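PDB 2IUY: glycosyltransferase from Streptomyces viridochromogenes, which probably transfers a sugar from a nucleotide-activated donor during avilamycin A biosynthesis, as a retaining GT-B enzyme of family GT4 that binds UDP. Local coordinates for residues F107-H111 / G122-S126; G93-P98 / P117-V121. All coordinates share one frame; numbering follows the deposited sequence.

Contact 1 (F107-H111 / G122-S126)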
ATOM      1  N   PHE A 107     -22.057   2.347  -3.960  1.00  8.32           N
ATOM      2  CA  PHE A 107     -20.813   1.945  -4.595  1.00  9.49           C
ATOM      3  C   PHE A 107     -19.710   2.978  -4.273  1.00  9.11           C
ATOM      4  O   PHE A 107     -19.887   4.192  -4.462  1.00  8.00           O
ATOM      5  CB  PHE A 107     -20.982   1.758  -6.103  1.00  9.02           C
ATOM      6  CG  PHE A 107     -19.753   1.256  -6.770  1.00  9.83           C
ATOM      7  CD1 PHE A 107     -19.440  -0.115  -6.765  1.00  9.43           C
ATOM      8  CD2 PHE A 107     -18.869   2.148  -7.383  1.00  9.89           C
ATOM      9  CE1 PHE A 107     -18.264  -0.576  -7.378  1.00  9.08           C
ATOM     10  CE2 PHE A 107     -17.711   1.698  -8.022  1.00  8.60           C
ATOM     11  CZ  PHE A 107     -17.395   0.346  -7.996  1.00  9.24           C
ATOM     12  N   ILE A 108     -18.594   2.471  -3.745  1.00  7.88           N
ATOM     13  CA  ILE A 108     -17.432   3.303  -3.419  1.00  7.79           C
ATOM     14  C   ILE A 108     -16.155   2.610  -3.882  1.00  7.81           C
ATOM     15  O   ILE A 108     -16.079   1.371  -3.920  1.00  6.46           O
ATOM     16  CB  ILE A 108     -17.368   3.646  -1.855  1.00  7.65           C
ATOM     17  CG1 ILE A 108     -16.359   4.788  -1.578  1.00  7.93           C
ATOM     18  CG2 ILE A 108     -17.124   2.371  -0.983  1.00  5.10           C
ATOM     19  CD1 ILE A 108     -16.451   5.407  -0.149  1.00  8.14           C
ATOM     20  N   SER A 109     -15.145   3.407  -4.235  1.00  8.35           N
ATOM     21  CA  SER A 109     -13.829   2.820  -4.631  1.00  9.35           C
ATOM     22  C   SER A 109     -12.697   3.409  -3.819  1.00  8.61           C
ATOM     23  O   SER A 109     -12.754   4.567  -3.476  1.00  9.44           O
ATOM     24  CB  SER A 109     -13.542   3.073  -6.148  1.00  8.33           C
ATOM     25  OG  SER A 109     -14.608   2.571  -6.963  1.00  7.92           O
ATOM     26  N   SER A 110     -11.646   2.630  -3.569  1.00  9.40           N
ATOM     27  CA  SER A 110     -10.330   3.203  -3.211  1.00  9.23           C
ATOM     28  C   SER A 110      -9.454   3.021  -4.454  1.00  9.58           C
ATOM     29  O   SER A 110      -9.180   1.901  -4.878  1.00 10.41           O
ATOM     30  CB  SER A 110      -9.661   2.475  -2.046  1.00  8.81           C
ATOM     31  OG  SER A 110     -10.329   2.641  -0.815  1.00 10.07           O
ATOM     32  N   HIS A 111      -9.023   4.128  -5.022  1.00  9.64           N
ATOM     33  CA  HIS A 111      -8.074   4.128  -6.124  1.00  8.76           C
ATOM     34  C   HIS A 111      -6.626   3.917  -5.704  1.00  7.28           C
ATOM     35  O   HIS A 111      -6.062   4.719  -4.962  1.00  6.97           O
ATOM     36  CB  HIS A 111      -8.201   5.410  -6.948  1.00  8.65           C
ATOM     37  CG  HIS A 111      -7.739   5.221  -8.356  1.00  9.64           C
ATOM     38  ND1 HIS A 111      -8.132   4.135  -9.114  1.00  9.60           N
ATOM     39  CD2 HIS A 111      -6.868   5.925  -9.121  1.00  7.98           C
ATOM     40  CE1 HIS A 111      -7.538   4.192 -10.293  1.00  8.83           C
ATOM     41  NE2 HIS A 111      -6.767   5.265 -10.321  1.00  7.82           N
ATOM     42  N   GLY A 122     -17.879   8.369  -6.791  1.00  8.69           N
ATOM     43  CA  GLY A 122     -17.741   7.637  -5.545  1.00  8.25           C
ATOM     44  C   GLY A 122     -16.322   7.119  -5.340  1.00  9.00           C
ATOM     45  O   GLY A 122     -16.103   6.266  -4.484  1.00  8.27           O
ATOM     46  N   CYS A 123     -15.358   7.657  -6.101  1.00  7.68           N
ATOM     47  CA  CYS A 123     -13.937   7.322  -5.918  1.00  8.03           C
ATOM     48  C   CYS A 123     -13.262   8.119  -4.775  1.00  7.73           C
ATOM     49  O   CYS A 123     -13.465   9.322  -4.652  1.00  7.81           O
ATOM     50  CB  CYS A 123     -13.123   7.535  -7.216  1.00  6.89           C
ATOM     51  SG  CYS A 123     -11.569   6.514  -7.311  1.00  7.69           S
ATOM     52  N   THR A 124     -12.430   7.435  -3.983  1.00  7.37           N
ATOM     53  CA  THR A 124     -11.549   8.077  -2.991  1.00  8.01           C
ATOM     54  C   THR A 124     -10.093   7.874  -3.412  1.00  8.56           C
ATOM     55  O   THR A 124      -9.768   6.904  -4.112  1.00  8.79           O
ATOM     56  CB  THR A 124     -11.696   7.463  -1.536  1.00  8.23           C
ATOM     57  OG1 THR A 124     -11.111   6.155  -1.518  1.00  7.44           O
ATOM     58  CG2 THR A 124     -13.147   7.368  -1.087  1.00  8.28           C
ATOM     59  N   TYR A 125      -9.211   8.752  -2.943  1.00  8.14           N
ATOM     60  CA  TYR A 125      -7.805   8.708  -3.317  1.00  8.12           C
ATOM     61  C   TYR A 125      -6.945   8.593  -2.076  1.00  7.97           C
ATOM     62  O   TYR A 125      -7.325   9.103  -1.022  1.00  6.81           O
ATOM     63  CB  TYR A 125      -7.460   9.957  -4.163  1.00  7.16           C
ATOM     64  CG  TYR A 125      -8.333  10.012  -5.413  1.00  7.92           C
ATOM     65  CD1 TYR A 125      -7.906   9.443  -6.609  1.00  4.48           C
ATOM     66  CD2 TYR A 125      -9.594  10.610  -5.392  1.00  9.35           C
ATOM     67  CE1 TYR A 125      -8.695   9.462  -7.759  1.00  5.04           C
ATOM     68  CE2 TYR A 125     -10.415  10.618  -6.549  1.00  6.32           C
ATOM     69  CZ  TYR A 125      -9.961  10.053  -7.711  1.00  8.66           C
ATOM     70  OH  TYR A 125     -10.753  10.076  -8.866  1.00  9.83           O
ATOM     71  N   SER A 126      -5.798   7.907  -2.168  1.00  8.40           N
ATOM     72  CA  SER A 126      -4.966   7.772  -0.949  1.00 10.04           C
ATOM     73  C   SER A 126      -4.125   9.020  -0.667  1.00  9.44           C
ATOM     74  O   SER A 126      -3.578   9.171   0.439  1.00  9.85           O
ATOM     75  CB  SER A 126      -4.105   6.493  -0.929  1.00  9.50           C
ATOM     76  OG  SER A 126      -3.660   6.171  -2.220  1.00 15.64           O
TER
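S109 and S110 pair with C123 and T124 as parallel neighbours at the edge of the N-terminal Rossmann-like sheet of a GT-B fold, strand 123-125 forming one edge of it. The tight part is the backbone ladder. S109 both gives and takes a bond: its N donates to G122 O, and its O receives T124 N at 2.9 Å, which fixes the residue through both its amide and its carbonyl. One step on, H111 N meets T124 O in a nearly straight bond, 171° at the hydrogen. G122 enters the ladder with a positive phi, and a CB there would run into F107 O, so glycine suits the place. On the face of I108 and T124, methyl CD1 of I108 lies 4.0 Å from CG2 of T124, two beta-branched residues suited to a strand, and helix 321-336 covers both. S110 OG, on the same face, is bonded to H89 and Y328. The packing is looser toward H111 and Y125, whose CA atoms stand 5.4 Å apart against 4.7 Å for those of S109 and C123. Even so, this end is buried, and H111 NE2 is bonded to T115 O. With CG of H111 anti to its backbone N (chi1 -155°), the imidazole passes obliquely by the thiol, and C123 SG touches H111 CB at 3.6 Å.

Contact 2 (G93-P98 / P117-V121); sequences GGVIGP and PVNPV
Two connecting loops of the N-terminal Rossmann-like domain meet here at the protein surface, one leaving strand 87-90 and the other leading from strand 106-111 to strand 123-125. The link between their backbones is a water bridge: the water donates to G93 O at 2.6 Å and accepts from V118 N at 2.7 Å, so it joins a carbonyl of one loop to an amide of the other. Beside it V118 straddles the glycine pair, CG2 resting 3.6 Å from G93 O while CG1 lies 3.8 Å from G94 O. The valine has CG1 anti to its backbone N (chi1 164°), which leaves both methyls turned to the opposite loop. Both glycines have positive phi. At G94 the requirement is stricter, because a CB would collide with CB of V118 and jam against the preceding carbonyl; bare backbone lets the valine come close. G94 N is held in turn by D90. Farther along, N119 reaches between I96 and P98, its side chain lying beside G97. I96 turns its own side chain the other way, onto helix 73-82. On the solvent side, the rigid ring of P98 approaches N119 from the opposite direction, with CD of P98 4.1 Å from CG of N119.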
ATOM      1  N   GLY A  93      -9.588  -1.323  -9.019  1.00 11.95           N
ATOM      2  CA  GLY A  93      -9.429  -0.381 -10.124  1.00 12.87           C
ATOM      3  C   GLY A  93     -10.517  -0.537 -11.162  1.00 13.11           C
ATOM      4  O   GLY A  93     -10.326  -0.222 -12.331  1.00 12.76           O
ATOM      5  N   GLY A  94     -11.678  -1.022 -10.757  1.00 13.17           N
ATOM      6  CA  GLY A  94     -12.789  -1.019 -11.662  1.00 13.50           C
ATOM      7  C   GLY A  94     -12.981  -2.250 -12.518  1.00 14.48           C
ATOM      8  O   GLY A  94     -13.624  -2.180 -13.574  1.00 14.46           O
ATOM      9  N   VAL A  95     -12.464  -3.382 -12.051  1.00 15.13           N
ATOM     10  CA  VAL A  95     -12.846  -4.701 -12.578  1.00 16.37           C
ATOM     11  C   VAL A  95     -14.365  -4.910 -12.433  1.00 17.03           C
ATOM     12  O   VAL A  95     -15.014  -5.617 -13.217  1.00 16.37           O
ATOM     13  CB  VAL A  95     -12.053  -5.776 -11.824  1.00 16.96           C
ATOM     14  CG1 VAL A  95     -12.794  -7.082 -11.722  1.00 18.91           C
ATOM     15  CG2 VAL A  95     -10.643  -5.935 -12.366  1.00 16.64           C
ATOM     16  N   ILE A  96     -14.953  -4.298 -11.415  1.00 17.00           N
ATOM     17  CA  ILE A  96     -16.414  -4.278 -11.307  1.00 16.22           C
ATOM     18  C   ILE A  96     -16.892  -2.802 -11.248  1.00 15.85           C
ATOM     19  O   ILE A  96     -16.084  -1.899 -11.149  1.00 16.32           O
ATOM     20  CB  ILE A  96     -16.904  -5.187 -10.146  1.00 16.26           C
ATOM     21  CG1 ILE A  96     -16.191  -4.859  -8.820  1.00 16.95           C
ATOM     22  CG2 ILE A  96     -16.661  -6.679 -10.480  1.00 17.15           C
ATOM     23  CD1 ILE A  96     -16.830  -3.738  -8.024  1.00 14.41           C
ATOM     24  N   GLY A  97     -18.189  -2.553 -11.343  1.00 15.48           N
ATOM     25  CA  GLY A  97     -18.683  -1.181 -11.389  1.00 14.66           C
ATOM     26  C   GLY A  97     -20.028  -1.121 -10.723  1.00 14.58           C
ATOM     27  O   GLY A  97     -20.501  -2.140 -10.239  1.00 16.29           O
ATOM     28  N   PRO A  98     -20.636   0.065 -10.628  1.00 14.16           N
ATOM     29  CA  PRO A  98     -21.962   0.173 -10.009  1.00 13.83           C
ATOM     30  C   PRO A  98     -23.151  -0.472 -10.754  1.00 14.67           C
ATOM     31  O   PRO A  98     -24.173  -0.741 -10.123  1.00 13.80           O
ATOM     32  CB  PRO A  98     -22.164   1.698  -9.880  1.00 14.67           C
ATOM     33  CG  PRO A  98     -21.350   2.302 -10.931  1.00 13.98           C
ATOM     34  CD  PRO A  98     -20.095   1.384 -10.993  1.00 13.69           C
ATOM     35  N   PRO A 117      -9.119   6.736 -12.807  1.00  9.31           N
ATOM     36  CA  PRO A 117     -10.038   5.618 -12.477  1.00  9.46           C
ATOM     37  C   PRO A 117     -11.103   5.286 -13.518  1.00 10.09           C
ATOM     38  O   PRO A 117     -11.679   6.170 -14.132  1.00 11.60           O
ATOM     39  CB  PRO A 117     -10.722   6.089 -11.153  1.00  8.06           C
ATOM     40  CG  PRO A 117     -10.502   7.566 -11.123  1.00  8.03           C
ATOM     41  CD  PRO A 117      -9.228   7.838 -11.813  1.00  8.17           C
ATOM     42  N   VAL A 118     -11.400   4.010 -13.653  1.00 10.58           N
ATOM     43  CA  VAL A 118     -12.566   3.538 -14.414  1.00 11.56           C
ATOM     44  C   VAL A 118     -13.908   4.169 -13.923  1.00 12.06           C
ATOM     45  O   VAL A 118     -14.769   4.577 -14.744  1.00 11.89           O
ATOM     46  CB  VAL A 118     -12.601   1.971 -14.362  1.00 11.42           C
ATOM     47  CG1 VAL A 118     -13.916   1.392 -14.765  1.00 11.94           C
ATOM     48  CG2 VAL A 118     -11.473   1.430 -15.282  1.00 11.93           C
ATOM     49  N   ASN A 119     -14.043   4.224 -12.589  1.00 11.27           N
ATOM     50  CA  ASN A 119     -15.243   4.659 -11.871  1.00 10.46           C
ATOM     51  C   ASN A 119     -14.916   5.881 -11.006  1.00 10.07           C
ATOM     52  O   ASN A 119     -14.735   5.732  -9.777  1.00 10.35           O
ATOM     53  CB  ASN A 119     -15.730   3.529 -10.955  1.00  9.69           C
ATOM     54  CG  ASN A 119     -16.171   2.291 -11.731  1.00 11.37           C
ATOM     55  OD1 ASN A 119     -15.814   1.142 -11.391  1.00 13.50           O
ATOM     56  ND2 ASN A 119     -16.945   2.513 -12.770  1.00 10.28           N
ATOM     57  N   PRO A 120     -14.807   7.081 -11.623  1.00  9.12           N
ATOM     58  CA  PRO A 120     -14.599   8.311 -10.836  1.00  9.34           C
ATOM     59  C   PRO A 120     -15.671   8.688  -9.840  1.00  8.79           C
ATOM     60  O   PRO A 120     -15.376   9.357  -8.862  1.00  7.78           O
ATOM     61  CB  PRO A 120     -14.423   9.421 -11.914  1.00 10.55           C
ATOM     62  CG  PRO A 120     -14.965   8.854 -13.214  1.00  9.37           C
ATOM     63  CD  PRO A 120     -14.767   7.340 -13.085  1.00  9.82           C
ATOM     64  N   VAL A 121     -16.913   8.256 -10.067  1.00  9.83           N
ATOM     65  CA  VAL A 121     -17.991   8.644  -9.190  1.00  9.89           C
ATOM     66  C   VAL A 121     -17.924   7.747  -7.968  1.00  9.01           C
ATOM     67  O   VAL A 121     -17.883   6.516  -8.095  1.00  9.50           O
ATOM     68  CB  VAL A 121     -19.397   8.599  -9.871  1.00 10.59           C
ATOM     69  CG1 VAL A 121     -20.473   8.748  -8.839  1.00 12.39           C
ATOM     70  CG2 VAL A 121     -19.557   9.710 -10.942  1.00 11.42           C
TER
HETATM   71  O   HOH W   1      -9.574   2.264 -12.630  1.00 18.34           O

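Overall arrangement
From the N terminus, the chain leaves strand 87-90 through 93-98, runs up strand 106-111, turns through 117-121 and enters strand 123-125. The segments alternate, so the two contacts cross: contact 2 closes a loop that contains the first strand of contact 1, and contact 1 closes a shorter one that contains 117-121. Contact 1 adds the edge strand to the parallel sheet, while contact 2 joins the loops lying over one face of it. Their centres are 9 Å apart, and they touch directly, F107 CE1 against I96 CD1 at 3.5 Å and Y125 OH against P117 CG at 3.4 Å, giving buried sheet and surface loops a shared boundary.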